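Local structure of enolase (alpha proteobacterium BAL199, 3UGV) at residues F[193-198]-F[206-211]; F[344-349]-F[365-370]; F[332-337]-F[358-363]. The protein is a magnesium-binding member of the mandelate racemase/muconate lactonizing branch of the enolase superfamily and probably abstracts a proton alpha to a substrate carboxylate. All blocks are in the same frame, centred on the assembly; numbering follows the deposited sequence.

Contact 1: F[193-198]-F[206-211]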
ATOM      1  N   LEU F 193      11.149 -11.100 -35.306  1.00 22.14           N
ATOM      2  CA  LEU F 193      10.666 -12.458 -35.540  1.00 23.45           C
ATOM      3  C   LEU F 193      10.142 -12.946 -34.200  1.00 24.22           C
ATOM      4  O   LEU F 193      10.744 -12.650 -33.175  1.00 17.36           O
ATOM      5  CB  LEU F 193      11.835 -13.361 -35.969  1.00 15.98           C
ATOM      6  CG  LEU F 193      12.555 -13.003 -37.268  1.00 21.98           C
ATOM      7  CD1 LEU F 193      13.752 -13.901 -37.475  1.00 21.89           C
ATOM      8  CD2 LEU F 193      11.602 -13.133 -38.446  1.00 23.93           C
ATOM      9  N   LYS F 194       9.038 -13.682 -34.183  1.00 26.90           N
ATOM     10  CA  LYS F 194       8.665 -14.380 -32.956  1.00 17.51           C
ATOM     11  C   LYS F 194       9.364 -15.729 -32.860  1.00 26.23           C
ATOM     12  O   LYS F 194       9.271 -16.557 -33.761  1.00 27.92           O
ATOM     13  CB  LYS F 194       7.154 -14.578 -32.831  1.00 24.23           C
ATOM     14  CG  LYS F 194       6.790 -15.378 -31.571  1.00 21.68           C
ATOM     15  CD  LYS F 194       5.378 -15.128 -31.143  1.00 29.49           C
ATOM     16  CE  LYS F 194       5.263 -13.802 -30.434  1.00 29.22           C
ATOM     17  NZ  LYS F 194       3.833 -13.441 -30.288  1.00 27.90           N
ATOM     18  N   LEU F 195      10.042 -15.952 -31.743  1.00 27.64           N
ATOM     19  CA  LEU F 195      10.758 -17.193 -31.507  1.00 27.64           C
ATOM     20  C   LEU F 195      10.080 -17.965 -30.361  1.00 30.14           C
ATOM     21  O   LEU F 195       9.926 -17.441 -29.258  1.00 24.54           O
ATOM     22  CB  LEU F 195      12.220 -16.875 -31.166  1.00 22.16           C
ATOM     23  CG  LEU F 195      13.122 -18.042 -30.797  1.00 25.03           C
ATOM     24  CD1 LEU F 195      13.266 -18.936 -31.999  1.00 29.98           C
ATOM     25  CD2 LEU F 195      14.471 -17.558 -30.312  1.00 29.12           C
ATOM     26  N   ARG F 196       9.659 -19.202 -30.616  1.00 21.16           N
ATOM     27  CA  ARG F 196       9.024 -19.981 -29.557  1.00 16.79           C
ATOM     28  C   ARG F 196      10.063 -20.708 -28.707  1.00 22.81           C
ATOM     29  O   ARG F 196      11.063 -21.221 -29.218  1.00 24.70           O
ATOM     30  CB  ARG F 196       8.001 -20.970 -30.114  1.00 16.87           C
ATOM     31  CG  ARG F 196       6.631 -20.364 -30.418  1.00 23.87           C
ATOM     32  CD  ARG F 196       6.559 -19.625 -31.760  1.00 20.90           C
ATOM     33  NE  ARG F 196       5.257 -18.976 -31.939  1.00 27.75           N
ATOM     34  CZ  ARG F 196       4.791 -18.512 -33.099  1.00 31.78           C
ATOM     35  NH1 ARG F 196       5.527 -18.629 -34.197  1.00 26.35           N
ATOM     36  NH2 ARG F 196       3.586 -17.934 -33.168  1.00 21.11           N
ATOM     37  N   MET F 197       9.827 -20.730 -27.402  1.00 16.93           N
ATOM     38  CA  MET F 197      10.708 -21.426 -26.471  1.00 20.70           C
ATOM     39  C   MET F 197       9.905 -22.375 -25.577  1.00 25.65           C
ATOM     40  O   MET F 197       8.671 -22.314 -25.518  1.00 28.47           O
ATOM     41  CB  MET F 197      11.486 -20.432 -25.607  1.00 21.08           C
ATOM     42  CG  MET F 197      12.588 -19.654 -26.364  1.00 28.29           C
ATOM     43  SD  MET F 197      13.824 -18.961 -25.221  1.00 29.55           S
ATOM     44  CE  MET F 197      14.994 -18.217 -26.351  1.00 29.42           C
ATOM     45  N   GLY F 198      10.613 -23.252 -24.884  1.00 21.92           N
ATOM     46  CA  GLY F 198       9.975 -24.219 -24.016  1.00 26.65           C
ATOM     47  C   GLY F 198      10.397 -25.652 -24.295  1.00 32.86           C
ATOM     48  O   GLY F 198       9.639 -26.582 -24.040  1.00 28.91           O
ATOM     49  N   ILE F 206      18.203 -21.579 -25.655  1.00 23.08           N
ATOM     50  CA  ILE F 206      19.184 -20.512 -25.745  1.00 24.04           C
ATOM     51  C   ILE F 206      20.050 -20.733 -26.981  1.00 30.51           C
ATOM     52  O   ILE F 206      20.379 -19.805 -27.713  1.00 34.90           O
ATOM     53  CB  ILE F 206      20.050 -20.497 -24.466  1.00 22.61           C
ATOM     54  CG1 ILE F 206      19.230 -19.937 -23.298  1.00 28.02           C
ATOM     55  CG2 ILE F 206      21.344 -19.713 -24.684  1.00 16.41           C
ATOM     56  CD1 ILE F 206      19.896 -20.093 -21.966  1.00 41.32           C
ATOM     57  N   GLU F 207      20.409 -21.989 -27.198  1.00 28.12           N
ATOM     58  CA  GLU F 207      21.163 -22.400 -28.368  1.00 32.80           C
ATOM     59  C   GLU F 207      20.425 -21.962 -29.629  1.00 30.62           C
ATOM     60  O   GLU F 207      21.033 -21.445 -30.571  1.00 32.37           O
ATOM     61  CB  GLU F 207      21.303 -23.917 -28.338  1.00 34.24           C
ATOM     62  CG  GLU F 207      22.359 -24.497 -29.229  1.00 46.42           C
ATOM     63  CD  GLU F 207      22.349 -26.018 -29.172  1.00 59.29           C
ATOM     64  OE1 GLU F 207      22.289 -26.573 -28.046  1.00 53.69           O
ATOM     65  OE2 GLU F 207      22.375 -26.652 -30.251  1.00 66.37           O
ATOM     66  N   THR F 208      19.108 -22.161 -29.634  1.00 21.56           N
ATOM     67  CA  THR F 208      18.276 -21.728 -30.751  1.00 20.74           C
ATOM     68  C   THR F 208      18.314 -20.210 -30.986  1.00 23.70           C
ATOM     69  O   THR F 208      18.482 -19.760 -32.118  1.00 27.91           O
ATOM     70  CB  THR F 208      16.840 -22.200 -30.569  1.00 27.31           C
ATOM     71  OG1 THR F 208      16.823 -23.626 -30.513  1.00 31.90           O
ATOM     72  CG2 THR F 208      15.983 -21.749 -31.734  1.00 21.15           C
ATOM     73  N   ALA F 209      18.153 -19.429 -29.918  1.00 21.91           N
ATOM     74  CA  ALA F 209      18.265 -17.980 -30.002  1.00 24.19           C
ATOM     75  C   ALA F 209      19.601 -17.566 -30.638  1.00 27.45           C
ATOM     76  O   ALA F 209      19.638 -16.740 -31.565  1.00 24.55           O
ATOM     77  CB  ALA F 209      18.112 -17.350 -28.600  1.00 20.86           C
ATOM     78  N   GLU F 210      20.695 -18.146 -30.144  1.00 27.06           N
ATOM     79  CA  GLU F 210      22.034 -17.810 -30.643  1.00 23.76           C
ATOM     80  C   GLU F 210      22.165 -18.182 -32.112  1.00 23.63           C
ATOM     81  O   GLU F 210      22.719 -17.424 -32.888  1.00 23.89           O
ATOM     82  CB  GLU F 210      23.131 -18.496 -29.818  1.00 27.06           C
ATOM     83  CG  GLU F 210      23.141 -18.139 -28.315  1.00 39.75           C
ATOM     84  CD  GLU F 210      23.568 -16.694 -28.024  1.00 61.46           C
ATOM     85  OE1 GLU F 210      23.695 -15.892 -28.978  1.00 67.37           O
ATOM     86  OE2 GLU F 210      23.782 -16.360 -26.831  1.00 69.70           O
ATOM     87  N   ALA F 211      21.622 -19.335 -32.496  1.00 23.86           N
ATOM     88  CA  ALA F 211      21.674 -19.778 -33.891  1.00 28.65           C
ATOM     89  C   ALA F 211      20.872 -18.860 -34.821  1.00 30.46           C
ATOM     90  O   ALA F 211      21.299 -18.555 -35.940  1.00 31.77           O
ATOM     91  CB  ALA F 211      21.184 -21.214 -34.007  1.00 20.27           C
TER
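Leu-195, in the strand, and Met-197, just beyond it, reach to one flank of the helix at 206-211, where Thr-208 and Ala-209 receive them; the contact is wholly apolar. Along the helix, Ile-206 comes first; its CB points away from the strand, and its side chain packs on Gln-241 and Ile-242 of helix 232-242. Thr-208 is the first to touch: its methyl CG2 lies 3.9 Å from CD1 of Leu-195, the two side chains meeting at a slant. With CG2 anti to the backbone N and OG1 beside it (chi1 -61°), the threonine presents carbon to the leucine, while OG1 is hydrogen-bonded to the carbonyl O of Val-204 one turn back in the same helix. That bond satisfies a buried hydroxyl without help from the strand. Ala-209 follows and is met by both strand-side residues. CD2 of Leu-195 rests against its backbone, 3.8 Å from the Ala-209 CA and 4.0 Å from its CB, so the small residue lets the leucine come close to the helix itself. From the loop just past the strand, the extended Met-197 chain brings its terminal methyl CE to 3.9 Å from the Ala-209 CB. Leu-195 thus spans two consecutive helix residues with its two methyls, and Met-197 adds a second apolar contact at the alanine. Strand 192-196, helix 202-216 and strand 221-225 form a beta-alpha-beta unit of the barrel domain; Val-224 of the following strand touches both Leu-195 and Met-197, and helix 171-183 packs against Thr-208 through Val-174.

Contact 2: F[344-349]-F[365-370]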
ATOM      1  N   HIS F 344       2.606  -0.387 -30.904  1.00 24.57           N
ATOM      2  CA  HIS F 344       3.968  -0.853 -30.731  1.00 24.91           C
ATOM      3  C   HIS F 344       4.345  -1.767 -31.904  1.00 26.81           C
ATOM      4  O   HIS F 344       4.947  -1.309 -32.879  1.00 28.50           O
ATOM      5  CB  HIS F 344       4.122  -1.528 -29.355  1.00 14.88           C
ATOM      6  CG  HIS F 344       5.539  -1.822 -28.977  1.00 24.54           C
ATOM      7  ND1 HIS F 344       5.872  -2.767 -28.027  1.00 17.08           N
ATOM      8  CD2 HIS F 344       6.713  -1.307 -29.428  1.00 14.27           C
ATOM      9  CE1 HIS F 344       7.188  -2.818 -27.905  1.00 19.71           C
ATOM     10  NE2 HIS F 344       7.722  -1.953 -28.755  1.00 18.36           N
ATOM     11  N   TRP F 345       3.978  -3.042 -31.828  1.00 27.07           N
ATOM     12  CA  TRP F 345       4.240  -3.975 -32.929  1.00 23.86           C
ATOM     13  C   TRP F 345       2.958  -4.639 -33.401  1.00 27.17           C
ATOM     14  O   TRP F 345       2.042  -4.902 -32.607  1.00 23.75           O
ATOM     15  CB  TRP F 345       5.186  -5.102 -32.503  1.00 14.91           C
ATOM     16  CG  TRP F 345       6.625  -4.742 -32.254  1.00 25.09           C
ATOM     17  CD1 TRP F 345       7.172  -4.332 -31.072  1.00 21.27           C
ATOM     18  CD2 TRP F 345       7.714  -4.838 -33.187  1.00 25.21           C
ATOM     19  NE1 TRP F 345       8.523  -4.155 -31.213  1.00 25.41           N
ATOM     20  CE2 TRP F 345       8.885  -4.454 -32.501  1.00 27.28           C
ATOM     21  CE3 TRP F 345       7.809  -5.192 -34.539  1.00 18.22           C
ATOM     22  CZ2 TRP F 345      10.145  -4.417 -33.124  1.00 17.20           C
ATOM     23  CZ3 TRP F 345       9.064  -5.161 -35.155  1.00 18.41           C
ATOM     24  CH2 TRP F 345      10.210  -4.783 -34.444  1.00 19.42           C
ATOM     25  N   LEU F 346       2.914  -4.946 -34.694  1.00 27.98           N
ATOM     26  CA  LEU F 346       1.835  -5.738 -35.267  1.00 18.09           C
ATOM     27  C   LEU F 346       2.297  -7.180 -35.462  1.00 27.53           C
ATOM     28  O   LEU F 346       3.312  -7.425 -36.109  1.00 28.99           O
ATOM     29  CB  LEU F 346       1.414  -5.158 -36.613  1.00 22.75           C
ATOM     30  CG  LEU F 346       0.254  -5.935 -37.236  1.00 30.44           C
ATOM     31  CD1 LEU F 346      -0.895  -5.021 -37.587  1.00 26.66           C
ATOM     32  CD2 LEU F 346       0.708  -6.731 -38.435  1.00 28.15           C
ATOM     33  N   GLU F 347       1.571  -8.141 -34.904  1.00 23.89           N
ATOM     34  CA  GLU F 347       1.943  -9.529 -35.125  1.00 26.82           C
ATOM     35  C   GLU F 347       1.468  -9.962 -36.500  1.00 30.80           C
ATOM     36  O   GLU F 347       0.280  -9.865 -36.796  1.00 24.45           O
ATOM     37  CB  GLU F 347       1.333 -10.450 -34.072  1.00 19.98           C
ATOM     38  CG  GLU F 347       1.778 -11.897 -34.232  1.00 28.98           C
ATOM     39  CD  GLU F 347       1.102 -12.832 -33.246  1.00 43.51           C
ATOM     40  OE1 GLU F 347       1.812 -13.505 -32.457  1.00 40.11           O
ATOM     41  OE2 GLU F 347      -0.144 -12.889 -33.260  1.00 46.36           O
ATOM     42  N   TRP F 348       2.383 -10.452 -37.335  1.00 26.79           N
ATOM     43  CA  TRP F 348       2.002 -10.874 -38.675  1.00 21.46           C
ATOM     44  C   TRP F 348       2.186 -12.364 -38.882  1.00 21.23           C
ATOM     45  O   TRP F 348       3.194 -12.939 -38.476  1.00 24.88           O
ATOM     46  CB  TRP F 348       2.762 -10.086 -39.749  1.00 21.45           C
ATOM     47  CG  TRP F 348       2.407 -10.464 -41.182  1.00 25.77           C
ATOM     48  CD1 TRP F 348       1.435  -9.895 -41.965  1.00 30.88           C
ATOM     49  CD2 TRP F 348       3.019 -11.487 -41.990  1.00 21.17           C
ATOM     50  NE1 TRP F 348       1.411 -10.497 -43.205  1.00 28.41           N
ATOM     51  CE2 TRP F 348       2.371 -11.475 -43.247  1.00 25.71           C
ATOM     52  CE3 TRP F 348       4.052 -12.406 -41.778  1.00 27.77           C
ATOM     53  CZ2 TRP F 348       2.718 -12.351 -44.279  1.00 22.36           C
ATOM     54  CZ3 TRP F 348       4.402 -13.273 -42.813  1.00 30.53           C
ATOM     55  CH2 TRP F 348       3.731 -13.242 -44.041  1.00 22.47           C
ATOM     56  N   GLN F 349       1.196 -12.978 -39.522  1.00 17.48           N
ATOM     57  CA  GLN F 349       1.282 -14.368 -39.961  1.00 21.02           C
ATOM     58  C   GLN F 349       0.409 -14.501 -41.202  1.00 29.92           C
ATOM     59  O   GLN F 349      -0.474 -13.677 -41.424  1.00 34.29           O
ATOM     60  CB  GLN F 349       0.828 -15.328 -38.857  1.00 20.53           C
ATOM     61  CG  GLN F 349      -0.675 -15.342 -38.619  1.00 35.35           C
ATOM     62  CD  GLN F 349      -1.175 -14.131 -37.854  1.00 44.74           C
ATOM     63  OE1 GLN F 349      -0.475 -13.574 -36.994  1.00 50.35           O
ATOM     64  NE2 GLN F 349      -2.396 -13.713 -38.161  1.00 35.27           N
ATOM     65  N   GLY F 365       9.130  -5.026 -44.039  1.00 31.62           N
ATOM     66  CA  GLY F 365       8.624  -5.460 -42.752  1.00 34.45           C
ATOM     67  C   GLY F 365       7.459  -4.650 -42.195  1.00 33.05           C
ATOM     68  O   GLY F 365       7.039  -4.883 -41.068  1.00 35.79           O
ATOM     69  N   ASP F 366       6.947  -3.688 -42.959  1.00 32.41           N
ATOM     70  CA  ASP F 366       5.715  -3.003 -42.575  1.00 31.27           C
ATOM     71  C   ASP F 366       4.561  -3.585 -43.372  1.00 34.22           C
ATOM     72  O   ASP F 366       4.703  -3.835 -44.568  1.00 34.57           O
ATOM     73  CB  ASP F 366       5.793  -1.500 -42.860  1.00 33.49           C
ATOM     74  CG  ASP F 366       6.922  -0.813 -42.107  1.00 48.12           C
ATOM     75  OD1 ASP F 366       7.360  -1.351 -41.067  1.00 38.75           O
ATOM     76  OD2 ASP F 366       7.373   0.266 -42.560  1.00 57.06           O
ATOM     77  N   LEU F 367       3.429  -3.807 -42.710  1.00 29.47           N
ATOM     78  CA  LEU F 367       2.204  -4.226 -43.389  1.00 32.22           C
ATOM     79  C   LEU F 367       1.462  -2.982 -43.888  1.00 36.47           C
ATOM     80  O   LEU F 367       1.199  -2.057 -43.121  1.00 39.81           O
ATOM     81  CB  LEU F 367       1.304  -5.030 -42.443  1.00 31.01           C
ATOM     82  CG  LEU F 367       0.132  -5.768 -43.092  1.00 29.21           C
ATOM     83  CD1 LEU F 367       0.661  -6.898 -43.983  1.00 34.46           C
ATOM     84  CD2 LEU F 367      -0.869  -6.311 -42.069  1.00 20.41           C
ATOM     85  N   ILE F 368       1.141  -2.961 -45.177  1.00 39.04           N
ATOM     86  CA  ILE F 368       0.514  -1.802 -45.813  1.00 27.55           C
ATOM     87  C   ILE F 368      -1.005  -1.897 -45.753  1.00 25.65           C
ATOM     88  O   ILE F 368      -1.574  -2.843 -46.275  1.00 32.94           O
ATOM     89  CB  ILE F 368       0.911  -1.711 -47.297  1.00 25.73           C
ATOM     90  CG1 ILE F 368       2.424  -1.536 -47.437  1.00 38.62           C
ATOM     91  CG2 ILE F 368       0.166  -0.564 -47.968  1.00 30.86           C
ATOM     92  CD1 ILE F 368       2.987  -0.387 -46.601  1.00 42.19           C
ATOM     93  N   VAL F 369      -1.662  -0.937 -45.106  1.00 26.02           N
ATOM     94  CA  VAL F 369      -3.125  -0.915 -45.071  1.00 28.14           C
ATOM     95  C   VAL F 369      -3.593  -0.314 -46.382  1.00 33.21           C
ATOM     96  O   VAL F 369      -3.213   0.808 -46.706  1.00 31.93           O
ATOM     97  CB  VAL F 369      -3.704  -0.046 -43.921  1.00 34.84           C
ATOM     98  CG1 VAL F 369      -5.223  -0.003 -44.016  1.00 29.08           C
ATOM     99  CG2 VAL F 369      -3.277  -0.559 -42.555  1.00 39.21           C
ATOM    100  N   PRO F 370      -4.417  -1.057 -47.139  1.00 32.28           N
ATOM    101  CA  PRO F 370      -4.834  -0.643 -48.486  1.00 37.28           C
ATOM    102  C   PRO F 370      -5.958   0.383 -48.432  1.00 41.67           C
ATOM    103  O   PRO F 370      -6.768   0.365 -47.503  1.00 35.84           O
ATOM    104  CB  PRO F 370      -5.369  -1.940 -49.087  1.00 33.48           C
ATOM    105  CG  PRO F 370      -5.973  -2.644 -47.904  1.00 37.80           C
ATOM    106  CD  PRO F 370      -5.047  -2.327 -46.734  1.00 33.98           C
TER
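Two strands of the mixed four-stranded sheet, 346-348 and 366-368, meet here through side chains alone, because strand 157-162 lies between them and pairs with both. Leu-367 makes the connection past the middle strand, directed toward strand 346-348 and placing one methyl on each of two residues there. Its CD2 stands 4.0 Å from CD2 of Leu-346, the two leucines meeting at an angle, methyl against methyl. Its CD1 goes to the indole of Trp-348, 3.7 Å from CD1 on the five-membered ring and 3.8 Å from NE1 of the same ring. This approach is oblique to the indole, and the two side chains run at about a right angle. CG of Leu-367 is anti to the backbone N (chi1 -168°), which extends the side chain from its strand and lets the branch at CG divide between the two partners. Leu-346 and Trp-348, two apart on their strand, point to the same side of it, so a single leucine can serve both. All three residues are buried. Leu-362 of strand 361-363 touches both Trp-348 and Leu-367, Phe-190 meets the indole ring, and Ala-334 of helix 330-337 lies against Leu-346. Between the two apolar residues Glu-347 points the other way, its carboxylate paired with Lys-194 and hydrogen-bonded to the backbone N of Leu-328. Strand 346-348 runs parallel to 157-162, consistent with the closing of an enolase-type barrel, while the antiparallel pair 361-363 and 366-368 is added on the other side of 157-162.

Contact 3: F[332-337]-F[358-363]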
ATOM      1  N   VAL F 332      -7.559  -6.446 -39.451  1.00 32.19           N
ATOM      2  CA  VAL F 332      -8.180  -5.581 -38.453  1.00 30.53           C
ATOM      3  C   VAL F 332      -7.065  -4.963 -37.632  1.00 30.00           C
ATOM      4  O   VAL F 332      -7.081  -3.769 -37.309  1.00 27.23           O
ATOM      5  CB  VAL F 332      -9.109  -6.346 -37.488  1.00 35.59           C
ATOM      6  CG1 VAL F 332      -9.799  -5.368 -36.551  1.00 30.04           C
ATOM      7  CG2 VAL F 332     -10.141  -7.151 -38.250  1.00 33.73           C
ATOM      8  N   GLY F 333      -6.078  -5.791 -37.306  1.00 22.62           N
ATOM      9  CA  GLY F 333      -4.912  -5.322 -36.581  1.00 22.78           C
ATOM     10  C   GLY F 333      -4.278  -4.072 -37.177  1.00 21.81           C
ATOM     11  O   GLY F 333      -4.115  -3.050 -36.497  1.00 20.49           O
ATOM     12  N   ALA F 334      -3.910  -4.139 -38.452  1.00 23.93           N
ATOM     13  CA  ALA F 334      -3.266  -2.989 -39.079  1.00 24.20           C
ATOM     14  C   ALA F 334      -4.174  -1.747 -39.064  1.00 27.67           C
ATOM     15  O   ALA F 334      -3.699  -0.619 -38.850  1.00 22.13           O
ATOM     16  CB  ALA F 334      -2.793  -3.330 -40.493  1.00 14.89           C
ATOM     17  N   HIS F 335      -5.476  -1.952 -39.262  1.00 22.87           N
ATOM     18  CA  HIS F 335      -6.414  -0.826 -39.236  1.00 26.40           C
ATOM     19  C   HIS F 335      -6.427  -0.099 -37.894  1.00 27.31           C
ATOM     20  O   HIS F 335      -6.214   1.110 -37.861  1.00 28.00           O
ATOM     21  CB  HIS F 335      -7.831  -1.253 -39.643  1.00 24.43           C
ATOM     22  CG  HIS F 335      -8.031  -1.331 -41.125  1.00 30.74           C
ATOM     23  ND1 HIS F 335      -8.399  -0.240 -41.887  1.00 34.52           N
ATOM     24  CD2 HIS F 335      -7.908  -2.369 -41.987  1.00 26.67           C
ATOM     25  CE1 HIS F 335      -8.495  -0.603 -43.153  1.00 30.90           C
ATOM     26  NE2 HIS F 335      -8.201  -1.888 -43.241  1.00 27.09           N
ATOM     27  N   VAL F 336      -6.652  -0.827 -36.795  1.00 18.27           N
ATOM     28  CA  VAL F 336      -6.752  -0.176 -35.481  1.00 21.79           C
ATOM     29  C   VAL F 336      -5.406   0.329 -34.984  1.00 23.22           C
ATOM     30  O   VAL F 336      -5.356   1.293 -34.223  1.00 26.28           O
ATOM     31  CB  VAL F 336      -7.390  -1.076 -34.374  1.00 22.52           C
ATOM     32  CG1 VAL F 336      -8.808  -1.438 -34.731  1.00 20.63           C
ATOM     33  CG2 VAL F 336      -6.556  -2.330 -34.144  1.00 16.17           C
ATOM     34  N   MET F 337      -4.317  -0.314 -35.407  1.00 21.96           N
ATOM     35  CA  MET F 337      -2.977   0.154 -35.014  1.00 25.33           C
ATOM     36  C   MET F 337      -2.688   1.536 -35.574  1.00 27.27           C
ATOM     37  O   MET F 337      -1.893   2.290 -35.004  1.00 30.74           O
ATOM     38  CB  MET F 337      -1.871  -0.829 -35.425  1.00 22.42           C
ATOM     39  CG  MET F 337      -1.859  -2.108 -34.614  1.00 26.76           C
ATOM     40  SD  MET F 337      -1.182  -1.845 -32.970  1.00 27.61           S
ATOM     41  CE  MET F 337       0.577  -1.945 -33.329  1.00 27.20           C
ATOM     42  N   GLU F 358      -6.847 -10.952 -51.741  1.00 49.31           N
ATOM     43  CA  GLU F 358      -5.734 -10.026 -51.720  1.00 49.99           C
ATOM     44  C   GLU F 358      -5.316  -9.695 -50.290  1.00 45.10           C
ATOM     45  O   GLU F 358      -5.738  -8.686 -49.726  1.00 40.50           O
ATOM     46  CB  GLU F 358      -6.125  -8.757 -52.468  1.00 57.19           C
ATOM     47  CG  GLU F 358      -4.963  -7.962 -53.034  1.00 71.42           C
ATOM     48  CD  GLU F 358      -5.429  -6.925 -54.046  1.00 85.36           C
ATOM     49  OE1 GLU F 358      -5.170  -5.720 -53.838  1.00 85.51           O
ATOM     50  OE2 GLU F 358      -6.062  -7.321 -55.050  1.00 90.15           O
ATOM     51  N   PRO F 359      -4.495 -10.561 -49.686  1.00 47.83           N
ATOM     52  CA  PRO F 359      -3.898 -10.223 -48.390  1.00 40.84           C
ATOM     53  C   PRO F 359      -3.072  -8.946 -48.509  1.00 36.53           C
ATOM     54  O   PRO F 359      -2.563  -8.660 -49.591  1.00 36.77           O
ATOM     55  CB  PRO F 359      -2.999 -11.428 -48.080  1.00 37.01           C
ATOM     56  CG  PRO F 359      -2.949 -12.251 -49.335  1.00 41.23           C
ATOM     57  CD  PRO F 359      -4.187 -11.937 -50.106  1.00 48.14           C
ATOM     58  N   TYR F 360      -2.967  -8.186 -47.423  1.00 37.08           N
ATOM     59  CA  TYR F 360      -2.275  -6.896 -47.428  1.00 28.14           C
ATOM     60  C   TYR F 360      -0.817  -7.020 -47.909  1.00 28.42           C
ATOM     61  O   TYR F 360      -0.173  -8.049 -47.719  1.00 28.63           O
ATOM     62  CB  TYR F 360      -2.319  -6.274 -46.021  1.00 20.39           C
ATOM     63  CG  TYR F 360      -3.685  -5.801 -45.563  1.00 25.15           C
ATOM     64  CD1 TYR F 360      -4.827  -6.111 -46.280  1.00 27.80           C
ATOM     65  CD2 TYR F 360      -3.829  -5.025 -44.404  1.00 29.65           C
ATOM     66  CE1 TYR F 360      -6.086  -5.680 -45.855  1.00 22.18           C
ATOM     67  CE2 TYR F 360      -5.080  -4.575 -43.981  1.00 24.49           C
ATOM     68  CZ  TYR F 360      -6.206  -4.911 -44.716  1.00 26.01           C
ATOM     69  OH  TYR F 360      -7.462  -4.487 -44.318  1.00 28.92           O
ATOM     70  N   ALA F 361      -0.285  -5.970 -48.523  1.00 31.63           N
ATOM     71  CA  ALA F 361       1.081  -6.030 -49.029  1.00 32.54           C
ATOM     72  C   ALA F 361       2.097  -5.699 -47.945  1.00 37.43           C
ATOM     73  O   ALA F 361       1.788  -4.987 -46.987  1.00 30.48           O
ATOM     74  CB  ALA F 361       1.255  -5.095 -50.222  1.00 31.05           C
ATOM     75  N   LEU F 362       3.315  -6.214 -48.117  1.00 37.34           N
ATOM     76  CA  LEU F 362       4.403  -6.000 -47.170  1.00 23.49           C
ATOM     77  C   LEU F 362       5.526  -5.197 -47.800  1.00 31.38           C
ATOM     78  O   LEU F 362       5.945  -5.503 -48.915  1.00 33.37           O
ATOM     79  CB  LEU F 362       4.965  -7.342 -46.707  1.00 32.93           C
ATOM     80  CG  LEU F 362       4.113  -8.175 -45.742  1.00 32.68           C
ATOM     81  CD1 LEU F 362       4.542  -9.628 -45.772  1.00 36.29           C
ATOM     82  CD2 LEU F 362       4.221  -7.615 -44.339  1.00 29.95           C
ATOM     83  N   SER F 363       6.015  -4.182 -47.088  1.00 34.93           N
ATOM     84  CA  SER F 363       7.183  -3.416 -47.533  1.00 35.09           C
ATOM     85  C   SER F 363       8.207  -3.172 -46.407  1.00 34.24           C
ATOM     86  O   SER F 363       7.938  -2.458 -45.440  1.00 36.15           O
ATOM     87  CB  SER F 363       6.750  -2.091 -48.163  1.00 38.80           C
ATOM     88  OG  SER F 363       7.867  -1.399 -48.688  1.00 46.62           O
TER
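Tyr-360 has the most surface buried here, and it spans from segment 358-363 to two consecutive residues of helix 330-337, His-335 and Ala-334. Its hydroxyl accepts a hydrogen bond of 2.9 Å from NE2 of His-335 to OH. The oxygen lies almost in the imidazole plane, 5° out of it, so it meets the N-H at the ring edge. The two rings touch rim to rim with planes at 68°, neither covering the other's face. CG of His-335 stands beside the backbone N (chi1 -82°), which swings the imidazole off the helix flank to the phenol. The CB of Ala-334 points toward the tyrosine segment and lies at the edge of the phenol ring, 4.4 Å from CE2. A second bond, from Tyr-360 OH to Leu-375 O, and another between His-335 ND1 and the backbone N of Cys-148 continue a chain of hydrogen bonds on both sides of the buried histidine-tyrosine pair. A phenylalanine in place of Tyr-360 would probably keep the alanine contact but leave His-335 NE2 without its acceptor and the Leu-375 carbonyl without its donor. Since NE2 donates and ND1 meets a backbone N-H, the histidine is probably neutral, with its proton on NE2.

In the fold
Contacts 2 and 3 are nearly one region: their centres lie about 5 Å apart, their segments alternate along the chain, and strands 366-368 and 361-363 are sheet neighbours, probably joined by a hydrogen bond from Ile-368 N to Ala-361 O (2.8 Å). Helix 330-337 also packs on contact 2, as where Val-369 CG1 meets His-335 CE1. Contact 1 is farther off, about 22 Å from contact 2 between centres, yet Lys-194 NZ forms a salt bridge with Glu-347 OE1 (3.0 Å). Lys-194 also pairs with Glu-251, which with Asp-225 and Glu-277 binds magnesium. Side chains of Leu-195 and Trp-348 lie about 11 Å and 13 Å from a bound magnesium ion.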